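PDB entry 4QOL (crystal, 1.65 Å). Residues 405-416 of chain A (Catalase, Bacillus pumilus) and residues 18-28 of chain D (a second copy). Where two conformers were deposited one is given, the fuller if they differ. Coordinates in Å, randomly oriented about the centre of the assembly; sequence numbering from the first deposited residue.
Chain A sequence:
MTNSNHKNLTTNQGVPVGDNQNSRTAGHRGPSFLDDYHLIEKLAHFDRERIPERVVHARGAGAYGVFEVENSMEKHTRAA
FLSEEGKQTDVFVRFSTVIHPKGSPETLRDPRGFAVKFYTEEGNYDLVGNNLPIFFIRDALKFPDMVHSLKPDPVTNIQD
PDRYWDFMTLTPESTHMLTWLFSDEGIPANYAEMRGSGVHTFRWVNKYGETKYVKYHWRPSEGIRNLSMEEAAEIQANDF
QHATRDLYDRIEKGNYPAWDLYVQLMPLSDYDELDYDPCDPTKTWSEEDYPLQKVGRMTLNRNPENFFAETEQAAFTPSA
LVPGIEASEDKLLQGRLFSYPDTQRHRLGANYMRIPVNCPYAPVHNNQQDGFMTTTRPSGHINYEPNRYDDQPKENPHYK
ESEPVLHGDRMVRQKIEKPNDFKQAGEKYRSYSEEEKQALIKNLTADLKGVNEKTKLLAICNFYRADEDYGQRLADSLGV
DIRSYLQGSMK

Chain A (405-416) VLHGDRMVRQKI
Chain D (18-28) GDNQNSRTAGH

Residues 405-416 of chain A and 18-28 of chain D, from two copies of the catalase, form a short antiparallel β-bridge whose flanks are secured by one arginine clamp, two bridging waters and close glycine packing, burying 881 Å² in total.

The register is fixed by two pairs: Met A411 opposite Ala D26 (CA-CA 5.1 Å, non-hydrogen-bonded) and Val A412 opposite Thr D25 (CA-CA 5.5 Å, hydrogen-bonded). Val A412 N donates to Thr D25 O at 3.0 Å (170°), and Thr D25 N returns a bond to Val A412 O at 2.9 Å (154°); Gly D27 N to Arg A410 O, 2.9 Å, extends the ladder. Extended torsions support this geometry: phi/psi is -82/114 at Met A411, -129/156 at Val A412, -143/164 at Thr D25 and -80/92 at Ala D26.

Beyond the ladder, Gly A408 CA lies 3.7 Å from Gly D27 CA. An ideal CB on Gly A408 would fall 2.3 Å from Gly D27 CA, so this approach requires a bare backbone; Gly D27 (69/178) also has a positive phi that favours glycine.

Met A411 (m, t, chi3 78°) shares a face with Ala D26 and sets CE over one face of the Arg D24 guanidinium, 3.7 Å from NH1. Leu A406 CD2 reaches Ala D26 CB at 4.1 Å.

Arg A413 (m, t, t, chi4 -93°) donates from NH2 to Asn D22 O at 3.0 Å, near the guanidinium plane, while Arg D24 CB covers one face. Asp D19 braces the Asn D22 turn, with Asn D22 ND2 donating to Asp D19 OD2 at 2.9 Å.

Water 1 links Met A411 O (2.7 Å) to Arg D24 NE (2.9 Å). Water 2 accepts from Gln A414 N (3.1 Å) and donates to Thr D25 OG1 (2.7 Å); Thr D25 (p) in turn donates from OG1 to Gly D27 O at 2.6 Å.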

# COMPACT_ATOMS: atom_id res chain seq x y z
N VAL A 405 -29.17 28.09 4.75
CA VAL A 405 -29.40 28.75 6.00
C VAL A 405 -29.16 27.77 7.14
O VAL A 405 -29.57 26.60 7.09
CB VAL A 405 -30.83 29.31 6.06
CG1 VAL A 405 -31.15 29.78 7.47
CG2 VAL A 405 -30.95 30.49 5.08
N LEU A 406 -28.48 28.26 8.17
CA LEU A 406 -28.23 27.48 9.37
C LEU A 406 -29.22 27.92 10.44
O LEU A 406 -29.42 29.12 10.66
CB LEU A 406 -26.81 27.74 9.88
CG LEU A 406 -25.68 27.46 8.86
CD1 LEU A 406 -24.36 28.03 9.36
CD2 LEU A 406 -25.59 25.98 8.59
N HIS A 407 -29.82 26.95 11.08
CA HIS A 407 -30.79 27.25 12.10
C HIS A 407 -30.13 27.24 13.48
O HIS A 407 -30.61 27.90 14.41
CB HIS A 407 -31.99 26.31 11.95
CG HIS A 407 -32.66 26.43 10.62
ND1 HIS A 407 -33.37 27.56 10.25
CD2 HIS A 407 -32.63 25.63 9.52
CE1 HIS A 407 -33.78 27.43 9.00
NE2 HIS A 407 -33.37 26.26 8.55
N GLY A 408 -29.01 26.57 13.61
CA GLY A 408 -28.31 26.51 14.88
C GLY A 408 -27.36 27.64 15.14
O GLY A 408 -26.78 28.21 14.23
N ASP A 409 -27.17 27.94 16.41
CA ASP A 409 -26.32 29.05 16.81
C ASP A 409 -25.02 28.60 17.50
O ASP A 409 -24.16 29.46 17.84
CB ASP A 409 -27.12 29.99 17.73
CG ASP A 409 -27.02 29.61 19.18
OD1 ASP A 409 -27.63 28.57 19.55
OD2 ASP A 409 -26.34 30.38 19.95
N ARG A 410 -24.84 27.29 17.67
CA ARG A 410 -23.65 26.71 18.34
C ARG A 410 -23.23 25.37 17.69
O ARG A 410 -24.06 24.67 17.04
CB ARG A 410 -23.92 26.44 19.82
CG ARG A 410 -24.00 27.71 20.70
CD ARG A 410 -24.34 27.43 22.18
NE ARG A 410 -24.20 28.61 23.04
CZ ARG A 410 -23.18 28.89 23.87
NH1 ARG A 410 -23.24 29.98 24.63
NH2 ARG A 410 -22.07 28.13 23.94
N MET A 411 -21.97 25.02 17.89
CA MET A 411 -21.44 23.70 17.48
C MET A 411 -21.84 22.76 18.57
O MET A 411 -21.36 22.93 19.71
CB MET A 411 -19.91 23.65 17.34
CG MET A 411 -19.25 24.72 16.50
SD MET A 411 -17.43 24.64 16.49
CE MET A 411 -17.15 23.28 15.35
N VAL A 412 -22.72 21.82 18.25
CA VAL A 412 -23.28 20.93 19.24
C VAL A 412 -23.14 19.48 18.79
O VAL A 412 -23.11 19.19 17.60
CB VAL A 412 -24.76 21.29 19.45
CG1 VAL A 412 -25.32 20.69 20.72
CG2 VAL A 412 -24.93 22.80 19.54
N ARG A 413 -23.15 18.58 19.76
CA ARG A 413 -23.46 17.16 19.55
C ARG A 413 -24.78 16.86 20.29
O ARG A 413 -24.83 16.74 21.51
CB ARG A 413 -22.36 16.29 20.13
CG ARG A 413 -21.02 16.44 19.43
CD ARG A 413 -20.06 15.50 20.10
NE ARG A 413 -18.69 15.68 19.65
CZ ARG A 413 -18.11 15.03 18.68
NH1 ARG A 413 -16.77 15.29 18.46
NH2 ARG A 413 -18.78 14.15 17.90
N GLN A 414 -25.83 16.71 19.51
CA GLN A 414 -27.17 16.59 20.03
C GLN A 414 -28.09 15.96 19.00
O GLN A 414 -28.10 16.36 17.83
CB GLN A 414 -27.67 18.03 20.34
CG GLN A 414 -29.02 18.18 21.02
CD GLN A 414 -29.36 19.70 21.10
OE1 GLN A 414 -28.46 20.55 21.14
NE2 GLN A 414 -30.64 20.02 21.09
N LYS A 415 -28.96 15.08 19.45
CA LYS A 415 -29.93 14.42 18.56
C LYS A 415 -30.89 15.40 17.96
O LYS A 415 -31.20 16.43 18.56
CB LYS A 415 -30.66 13.28 19.33
CG LYS A 415 -31.47 12.34 18.44
CD LYS A 415 -32.55 11.60 19.22
CE LYS A 415 -31.97 10.60 20.18
NZ LYS A 415 -33.09 9.82 20.77
N ILE A 416 -31.30 15.15 16.72
CA ILE A 416 -32.32 15.94 16.11
C ILE A 416 -33.59 16.00 16.99
O ILE A 416 -33.91 15.09 17.80
CB ILE A 416 -32.78 15.40 14.73
CG1 ILE A 416 -33.20 13.91 14.84
CG2 ILE A 416 -31.68 15.60 13.69
CD1 ILE A 416 -34.08 13.48 13.71
N GLY D 18 -16.69 11.95 24.78
CA GLY D 18 -17.85 12.48 25.50
C GLY D 18 -19.19 12.05 24.95
O GLY D 18 -20.21 12.00 25.72
N ASP D 19 -19.22 11.79 23.65
CA ASP D 19 -20.44 11.43 22.96
C ASP D 19 -20.10 10.55 21.79
O ASP D 19 -19.51 11.01 20.81
CB ASP D 19 -21.18 12.73 22.54
CG ASP D 19 -22.59 12.51 21.97
OD1 ASP D 19 -22.98 11.41 21.59
OD2 ASP D 19 -23.33 13.55 21.87
N ASN D 20 -20.48 9.26 21.89
CA ASN D 20 -20.31 8.33 20.82
C ASN D 20 -21.57 8.14 19.96
O ASN D 20 -21.61 7.19 19.18
CB ASN D 20 -19.83 7.01 21.36
CG ASN D 20 -19.32 6.08 20.28
OD1 ASN D 20 -18.54 6.47 19.41
ND2 ASN D 20 -19.71 4.83 20.37
N GLN D 21 -22.57 9.03 20.11
CA GLN D 21 -23.86 8.95 19.40
C GLN D 21 -24.04 10.01 18.33
O GLN D 21 -24.62 9.74 17.28
CB GLN D 21 -25.04 9.03 20.36
CG GLN D 21 -24.91 8.21 21.65
CD GLN D 21 -24.33 6.82 21.41
OE1 GLN D 21 -24.77 6.10 20.51
NE2 GLN D 21 -23.38 6.41 22.27
N ASN D 22 -23.58 11.21 18.59
CA ASN D 22 -23.86 12.34 17.71
C ASN D 22 -22.60 12.95 17.13
O ASN D 22 -21.69 13.32 17.88
CB ASN D 22 -24.65 13.46 18.44
CG ASN D 22 -25.89 12.94 19.15
OD1 ASN D 22 -26.85 12.51 18.51
ND2 ASN D 22 -25.83 12.87 20.50
N SER D 23 -22.64 13.19 15.83
CA SER D 23 -21.67 14.04 15.13
C SER D 23 -21.80 15.50 15.63
O SER D 23 -22.83 15.88 16.16
CB SER D 23 -21.97 14.00 13.65
OG SER D 23 -21.78 12.76 13.07
N ARG D 24 -20.75 16.28 15.42
CA ARG D 24 -20.76 17.68 15.75
C ARG D 24 -21.29 18.53 14.57
O ARG D 24 -20.77 18.45 13.44
CB ARG D 24 -19.33 18.06 16.10
CG ARG D 24 -19.20 19.36 16.78
CD ARG D 24 -17.75 19.53 17.14
NE ARG D 24 -17.65 20.46 18.24
CZ ARG D 24 -16.57 21.14 18.51
NH1 ARG D 24 -15.48 21.02 17.72
NH2 ARG D 24 -16.57 21.95 19.56
N THR D 25 -22.31 19.36 14.84
CA THR D 25 -23.14 19.92 13.79
C THR D 25 -23.53 21.35 14.15
O THR D 25 -23.35 21.80 15.28
CB THR D 25 -24.44 19.10 13.59
OG1 THR D 25 -25.22 19.03 14.81
CG2 THR D 25 -24.15 17.69 13.13
N ALA D 26 -23.99 22.07 13.14
CA ALA D 26 -24.47 23.44 13.34
C ALA D 26 -25.88 23.39 13.90
O ALA D 26 -26.84 23.29 13.14
CB ALA D 26 -24.40 24.20 12.03
N GLY D 27 -25.97 23.42 15.23
CA GLY D 27 -27.22 23.11 15.94
C GLY D 27 -27.62 21.62 15.83
O GLY D 27 -27.01 20.83 15.10
N HIS D 28 -28.73 21.26 16.47
CA HIS D 28 -29.16 19.88 16.50
C HIS D 28 -29.61 19.31 15.15
O HIS D 28 -29.64 18.07 15.02
CB HIS D 28 -30.26 19.63 17.54
CG HIS D 28 -31.46 20.48 17.34
ND1 HIS D 28 -31.78 21.53 18.17
CD2 HIS D 28 -32.38 20.50 16.34
CE1 HIS D 28 -32.86 22.15 17.70
NE2 HIS D 28 -33.24 21.53 16.60
O HOH W 1 -19.77 20.73 20.14
O HOH W 2 -25.32 16.86 16.46